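Local structure of NEQ011 (Nanoarchaeum equitans Kin4-M, 6GQ8) at residues 33-38 with 95-100; 8-13 with 39-44. The protein is a superoxide reductase of the neelaredoxin type, which probably reduces superoxide to hydrogen peroxide at a mononuclear iron centre. All coordinates share one frame; numbering follows the deposited sequence.

Interaction 1 (33-38 with 95-100); sequences VKHPNE and SYCTLH. With FE (Fe (III) ion), chain E.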
loop_
_atom_site.group_PDB
_atom_site.type_symbol
_atom_site.label_atom_id
_atom_site.label_comp_id
_atom_site.label_asym_id
_atom_site.label_seq_id
_atom_site.Cartn_x
_atom_site.Cartn_y
_atom_site.Cartn_z
ATOM N N VAL A 33 25.318 -7.440 0.753
ATOM C CA VAL A 33 25.037 -8.859 0.589
ATOM C C VAL A 33 23.594 -8.958 0.119
ATOM O O VAL A 33 22.667 -8.649 0.881
ATOM C CB VAL A 33 25.258 -9.656 1.881
ATOM C CG1 VAL A 33 24.979 -11.127 1.641
ATOM C CG2 VAL A 33 26.681 -9.455 2.388
ATOM N N LYS A 34 23.401 -9.376 -1.129
ATOM C CA LYS A 34 22.069 -9.402 -1.717
ATOM C C LYS A 34 21.167 -10.374 -0.967
ATOM O O LYS A 34 21.552 -11.512 -0.688
ATOM C CB LYS A 34 22.157 -9.779 -3.197
ATOM C CG LYS A 34 22.153 -8.577 -4.137
ATOM C CD LYS A 34 22.301 -8.995 -5.594
ATOM C CE LYS A 34 21.134 -9.858 -6.049
ATOM N NZ LYS A 34 19.859 -9.089 -6.072
ATOM N N HIS A 35 19.970 -9.916 -0.633
ATOM C CA HIS A 35 18.982 -10.776 0.001
ATOM C C HIS A 35 18.271 -11.606 -1.067
ATOM O O HIS A 35 18.038 -11.115 -2.175
ATOM C CB HIS A 35 17.966 -9.933 0.778
ATOM C CG HIS A 35 17.003 -10.734 1.602
ATOM N ND1 HIS A 35 15.820 -11.228 1.096
ATOM C CD2 HIS A 35 17.035 -11.102 2.906
ATOM C CE1 HIS A 35 15.171 -11.877 2.047
ATOM N NE2 HIS A 35 15.886 -11.815 3.156
ATOM N N PRO A 36 17.939 -12.864 -0.772
ATOM C CA PRO A 36 17.187 -13.670 -1.742
ATOM C C PRO A 36 15.890 -12.983 -2.146
ATOM O O PRO A 36 15.271 -12.262 -1.360
ATOM C CB PRO A 36 16.918 -14.977 -0.985
ATOM C CG PRO A 36 18.032 -15.070 0.004
ATOM C CD PRO A 36 18.349 -13.649 0.406
ATOM N N ASN A 37 15.493 -13.193 -3.404
ATOM C CA ASN A 37 14.251 -12.636 -3.949
ATOM C C ASN A 37 13.478 -13.796 -4.571
ATOM O O ASN A 37 13.532 -14.020 -5.781
ATOM C CB ASN A 37 14.526 -11.523 -4.958
ATOM C CG ASN A 37 13.307 -10.660 -5.221
ATOM O OD1 ASN A 37 12.172 -11.073 -4.973
ATOM N ND2 ASN A 37 13.534 -9.455 -5.729
ATOM N N GLU A 38 12.750 -14.518 -3.732
ATOM C CA GLU A 38 12.045 -15.738 -4.085
ATOM C C GLU A 38 10.595 -15.621 -3.650
ATOM O O GLU A 38 10.266 -14.808 -2.779
ATOM C CB GLU A 38 12.704 -16.949 -3.409
ATOM C CG GLU A 38 14.195 -17.068 -3.676
ATOM C CD GLU A 38 14.893 -17.975 -2.682
ATOM O OE1 GLU A 38 14.235 -18.433 -1.725
ATOM O OE2 GLU A 38 16.099 -18.241 -2.866
ATOM N N SER A 95 11.719 -2.032 6.953
ATOM C CA SER A 95 11.592 -2.989 5.868
ATOM C C SER A 95 11.088 -4.316 6.416
ATOM O O SER A 95 11.290 -4.638 7.591
ATOM C CB SER A 95 12.929 -3.193 5.150
ATOM O OG SER A 95 13.899 -3.711 6.041
ATOM N N TYR A 96 10.436 -5.091 5.552
ATOM C CA TYR A 96 9.808 -6.343 5.950
ATOM C C TYR A 96 10.299 -7.475 5.066
ATOM O O TYR A 96 10.250 -7.374 3.836
ATOM C CB TYR A 96 8.281 -6.252 5.869
ATOM C CG TYR A 96 7.577 -7.573 6.110
ATOM C CD1 TYR A 96 7.533 -8.135 7.377
ATOM C CD2 TYR A 96 6.944 -8.244 5.075
ATOM C CE1 TYR A 96 6.884 -9.338 7.607
ATOM C CE2 TYR A 96 6.295 -9.448 5.295
ATOM C CZ TYR A 96 6.269 -9.990 6.564
ATOM O OH TYR A 96 5.625 -11.188 6.789
ATOM N N CYS A 97 10.776 -8.542 5.697
ATOM C CA CYS A 97 11.119 -9.783 5.022
ATOM C C CYS A 97 10.075 -10.835 5.369
ATOM O O CYS A 97 9.641 -10.931 6.521
ATOM C CB CYS A 97 12.513 -10.268 5.427
ATOM S SG CYS A 97 12.900 -11.946 4.890
ATOM N N THR A 98 9.655 -11.605 4.363
ATOM C CA THR A 98 8.561 -12.551 4.553
ATOM C C THR A 98 8.909 -13.690 5.503
ATOM O O THR A 98 8.002 -14.422 5.917
ATOM C CB THR A 98 8.117 -13.124 3.206
ATOM O OG1 THR A 98 9.236 -13.729 2.549
ATOM C CG2 THR A 98 7.545 -12.024 2.325
ATOM N N LEU A 99 10.181 -13.867 5.855
ATOM C CA LEU A 99 10.579 -14.898 6.801
ATOM C C LEU A 99 11.210 -14.362 8.075
ATOM O O LEU A 99 11.078 -15.000 9.121
ATOM C CB LEU A 99 11.568 -15.878 6.146
ATOM C CG LEU A 99 11.035 -16.798 5.049
ATOM C CD1 LEU A 99 12.104 -17.798 4.630
ATOM C CD2 LEU A 99 9.783 -17.522 5.513
ATOM N N HIS A 100 11.882 -13.210 8.025
ATOM C CA HIS A 100 12.677 -12.740 9.154
ATOM C C HIS A 100 12.165 -11.426 9.736
ATOM O O HIS A 100 12.923 -10.707 10.397
ATOM C CB HIS A 100 14.145 -12.630 8.744
ATOM C CG HIS A 100 14.703 -13.908 8.201
ATOM N ND1 HIS A 100 14.956 -14.101 6.860
ATOM C CD2 HIS A 100 15.018 -15.073 8.815
ATOM C CE1 HIS A 100 15.425 -15.323 6.675
ATOM N NE2 HIS A 100 15.471 -15.934 7.845
HETATM FE FE FE E . 15.214 -12.806 5.058
#
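The mononuclear iron centre of the superoxide reductase family, four histidines and a cysteine on an immunoglobulin-like beta scaffold, takes three of its ligands from this contact: His35, Cys97 and His100. Strand 89-97 ends at Cys97, and the turn after it brings His100 back to the same metal, the Cys-X-X-His pattern of these enzymes. His35 NE2 and His100 ND1 each bind iron at 2.2 Å and face each other across it, with an N-Fe-N angle of 166°. Cys97 SG, at 2.5 Å, binds almost at right angles to that line, as expected of the axial ligand of a square pyramid. It lies 3.5 Å from His35 NE2, oblique to the ring. With CG anti to its backbone N (chi1 -173°), His35 reaches across from the loop, and Pro36 CD lies over one ring face, toward its rim. His35 ND1 donates to Pro36 O at 2.7 Å; the oxygen offers a lone pair but sits tilted from the ring plane, and the bond is bent. It still limits ring rotation. Backbone N-H groups hold the sulfur in place: Leu99 N points almost straight at Cys97 SG (168°, 3.5 Å), and His100 N adds a weak bond.

Interaction 2 (8-13 with 39-44); sequences PKHSPI and PSHHIQ. With FE (Fe (III) ion), chain E.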
loop_
_atom_site.group_PDB
_atom_site.type_symbol
_atom_site.label_atom_id
_atom_site.label_comp_id
_atom_site.label_asym_id
_atom_site.label_seq_id
_atom_site.Cartn_x
_atom_site.Cartn_y
_atom_site.Cartn_z
ATOM N N PRO A 8 23.481 -7.130 7.409
ATOM C CA PRO A 8 23.790 -6.826 6.001
ATOM C C PRO A 8 22.719 -7.270 5.020
ATOM O O PRO A 8 22.566 -6.644 3.963
ATOM C CB PRO A 8 25.110 -7.575 5.765
ATOM C CG PRO A 8 25.705 -7.734 7.127
ATOM C CD PRO A 8 24.543 -7.919 8.055
ATOM N N LYS A 9 21.967 -8.324 5.332
ATOM C CA LYS A 9 20.975 -8.842 4.399
ATOM C C LYS A 9 19.610 -8.190 4.559
ATOM O O LYS A 9 18.837 -8.154 3.594
ATOM C CB LYS A 9 20.832 -10.359 4.554
ATOM C CG LYS A 9 21.891 -11.168 3.820
ATOM C CD LYS A 9 21.598 -12.657 3.912
ATOM C CE LYS A 9 22.546 -13.468 3.044
ATOM N NZ LYS A 9 22.225 -14.923 3.081
ATOM N N HIS A 10 19.286 -7.678 5.749
ATOM C CA HIS A 10 17.935 -7.227 6.047
ATOM C C HIS A 10 17.815 -5.748 6.391
ATOM O O HIS A 10 16.720 -5.196 6.251
ATOM C CB HIS A 10 17.347 -8.036 7.215
ATOM C CG HIS A 10 17.182 -9.496 6.925
ATOM N ND1 HIS A 10 18.096 -10.442 7.336
ATOM C CD2 HIS A 10 16.200 -10.175 6.286
ATOM C CE1 HIS A 10 17.691 -11.640 6.952
ATOM N NE2 HIS A 10 16.543 -11.507 6.312
ATOM N N SER A 11 18.885 -5.096 6.832
ATOM C CA SER A 11 18.780 -3.707 7.271
ATOM C C SER A 11 18.558 -2.782 6.077
ATOM O O SER A 11 19.305 -2.854 5.096
ATOM C CB SER A 11 20.033 -3.282 8.035
ATOM O OG SER A 11 20.112 -3.937 9.288
ATOM N N PRO A 12 17.544 -1.911 6.114
ATOM C CA PRO A 12 17.338 -0.944 5.027
ATOM C C PRO A 12 18.317 0.214 5.141
ATOM O O PRO A 12 18.194 1.066 6.026
ATOM C CB PRO A 12 15.886 -0.492 5.238
ATOM C CG PRO A 12 15.645 -0.670 6.701
ATOM C CD PRO A 12 16.478 -1.853 7.130
ATOM N N ILE A 13 19.291 0.254 4.238
ATOM C CA ILE A 13 20.332 1.276 4.287
ATOM C C ILE A 13 19.802 2.560 3.662
ATOM O O ILE A 13 19.250 2.545 2.557
ATOM C CB ILE A 13 21.602 0.793 3.569
ATOM C CG1 ILE A 13 22.143 -0.471 4.238
ATOM C CG2 ILE A 13 22.660 1.888 3.556
ATOM C CD1 ILE A 13 22.380 -0.316 5.725
ATOM N N PRO A 39 9.697 -16.427 -4.232
ATOM C CA PRO A 39 8.280 -16.328 -3.842
ATOM C C PRO A 39 8.045 -16.497 -2.350
ATOM O O PRO A 39 7.243 -15.754 -1.767
ATOM C CB PRO A 39 7.622 -17.449 -4.657
ATOM C CG PRO A 39 8.488 -17.574 -5.868
ATOM C CD PRO A 39 9.892 -17.334 -5.380
ATOM N N SER A 40 8.748 -17.428 -1.706
ATOM C CA SER A 40 8.559 -17.705 -0.288
ATOM C C SER A 40 9.584 -17.010 0.602
ATOM O O SER A 40 9.619 -17.277 1.808
ATOM C CB SER A 40 8.578 -19.212 -0.031
ATOM O OG SER A 40 7.510 -19.847 -0.711
ATOM N N HIS A 41 10.417 -16.130 0.043
ATOM C CA HIS A 41 11.417 -15.423 0.844
ATOM C C HIS A 41 11.875 -14.204 0.056
ATOM O O HIS A 41 12.633 -14.346 -0.908
ATOM C CB HIS A 41 12.594 -16.333 1.180
ATOM C CG HIS A 41 13.569 -15.723 2.139
ATOM N ND1 HIS A 41 14.842 -16.217 2.327
ATOM C CD2 HIS A 41 13.451 -14.663 2.974
ATOM C CE1 HIS A 41 15.469 -15.484 3.229
ATOM N NE2 HIS A 41 14.646 -14.535 3.639
ATOM N N HIS A 42 11.433 -13.017 0.471
ATOM C CA HIS A 42 11.791 -11.799 -0.244
ATOM C C HIS A 42 11.534 -10.588 0.640
ATOM O O HIS A 42 10.799 -10.656 1.628
ATOM C CB HIS A 42 11.010 -11.666 -1.558
ATOM C CG HIS A 42 9.522 -11.712 -1.388
ATOM N ND1 HIS A 42 8.769 -12.824 -1.695
ATOM C CD2 HIS A 42 8.647 -10.779 -0.940
ATOM C CE1 HIS A 42 7.495 -12.575 -1.448
ATOM N NE2 HIS A 42 7.394 -11.339 -0.990
ATOM N N ILE A 43 12.159 -9.475 0.264
ATOM C CA ILE A 43 11.883 -8.191 0.894
ATOM C C ILE A 43 10.648 -7.615 0.214
ATOM O O ILE A 43 10.659 -7.351 -0.992
ATOM C CB ILE A 43 13.078 -7.235 0.770
ATOM C CG1 ILE A 43 14.358 -7.888 1.307
ATOM C CG2 ILE A 43 12.787 -5.931 1.505
ATOM C CD1 ILE A 43 14.310 -8.249 2.773
ATOM N N GLN A 44 9.580 -7.432 0.983
ATOM C CA GLN A 44 8.288 -7.088 0.404
ATOM C C GLN A 44 8.070 -5.584 0.293
ATOM O O GLN A 44 7.535 -5.114 -0.716
ATOM C CB GLN A 44 7.163 -7.719 1.226
ATOM C CG GLN A 44 5.835 -7.813 0.496
ATOM C CD GLN A 44 4.816 -8.642 1.259
ATOM O OE1 GLN A 44 4.185 -8.158 2.200
ATOM N NE2 GLN A 44 4.660 -9.904 0.864
HETATM FE FE FE E . 15.214 -12.806 5.058
#
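His41 and His10 grip the iron from opposing sides: His41 NE2 and His10 NE2 are 4.5 Å apart with the metal between them. His41 is the first residue of 39-44 to take part: a first torsion of -173° sends its ring away from its own backbone N and out of the loop, and NE2 binds iron at 2.3 Å. Across the metal, His10 NE2 binds at 2.2 Å, the angle from His10 NE2 through iron to His41 NE2 is 157°, and the ring planes are turned about 30° from each other. Each NE2 lies near the plane of the other ring, as expected when imidazole lone pairs are aimed at a shared ion. His10 is steadied from behind by Asn7, whose OD1 is hydrogen-bonded to ND1 and so limits rotation of the ring. His42, next in sequence, turns from the iron: its ND1 bonds to Glu38 O and its ring stacks on His68. The chain then runs on into strand 43-52, which lies between strands 89-97 and 58-65 in one sheet of the immunoglobulin-like beta fold. Ile43 directs its side chain toward 8-13, and its CD1 lies 4.4 Å from His10 CD2, oblique to the ring. A branched aliphatic residue suits this buried place, since it also packs against Cys97 and His35 and presents only hydrocarbon to the ligands. Gln44 faces elsewhere, its OE1 bonded to Lys66 NZ of the third subunit.

Interactions 1 and 2 are the two halves of one iron site, with centres about 2 Å apart. Each contributes a trans histidine pair, and the two pairs cross at the metal to form the equatorial plane: His35 NE2 lies 3.0 Å from His41 NE2, and His100 ND1 lies 3.1 Å from His10 NE2. Cys97 supplies the axial fifth ligand; in this family superoxide is thought to approach the position trans to the cysteine. Behind the ligands, the neighbouring strands 89-97 and 43-52 are joined by Tyr96 O at 2.9 Å from Gln44 N, and just beyond them Thr98 OG1 lies 3.1 Å from His42 N, both probable hydrogen bonds.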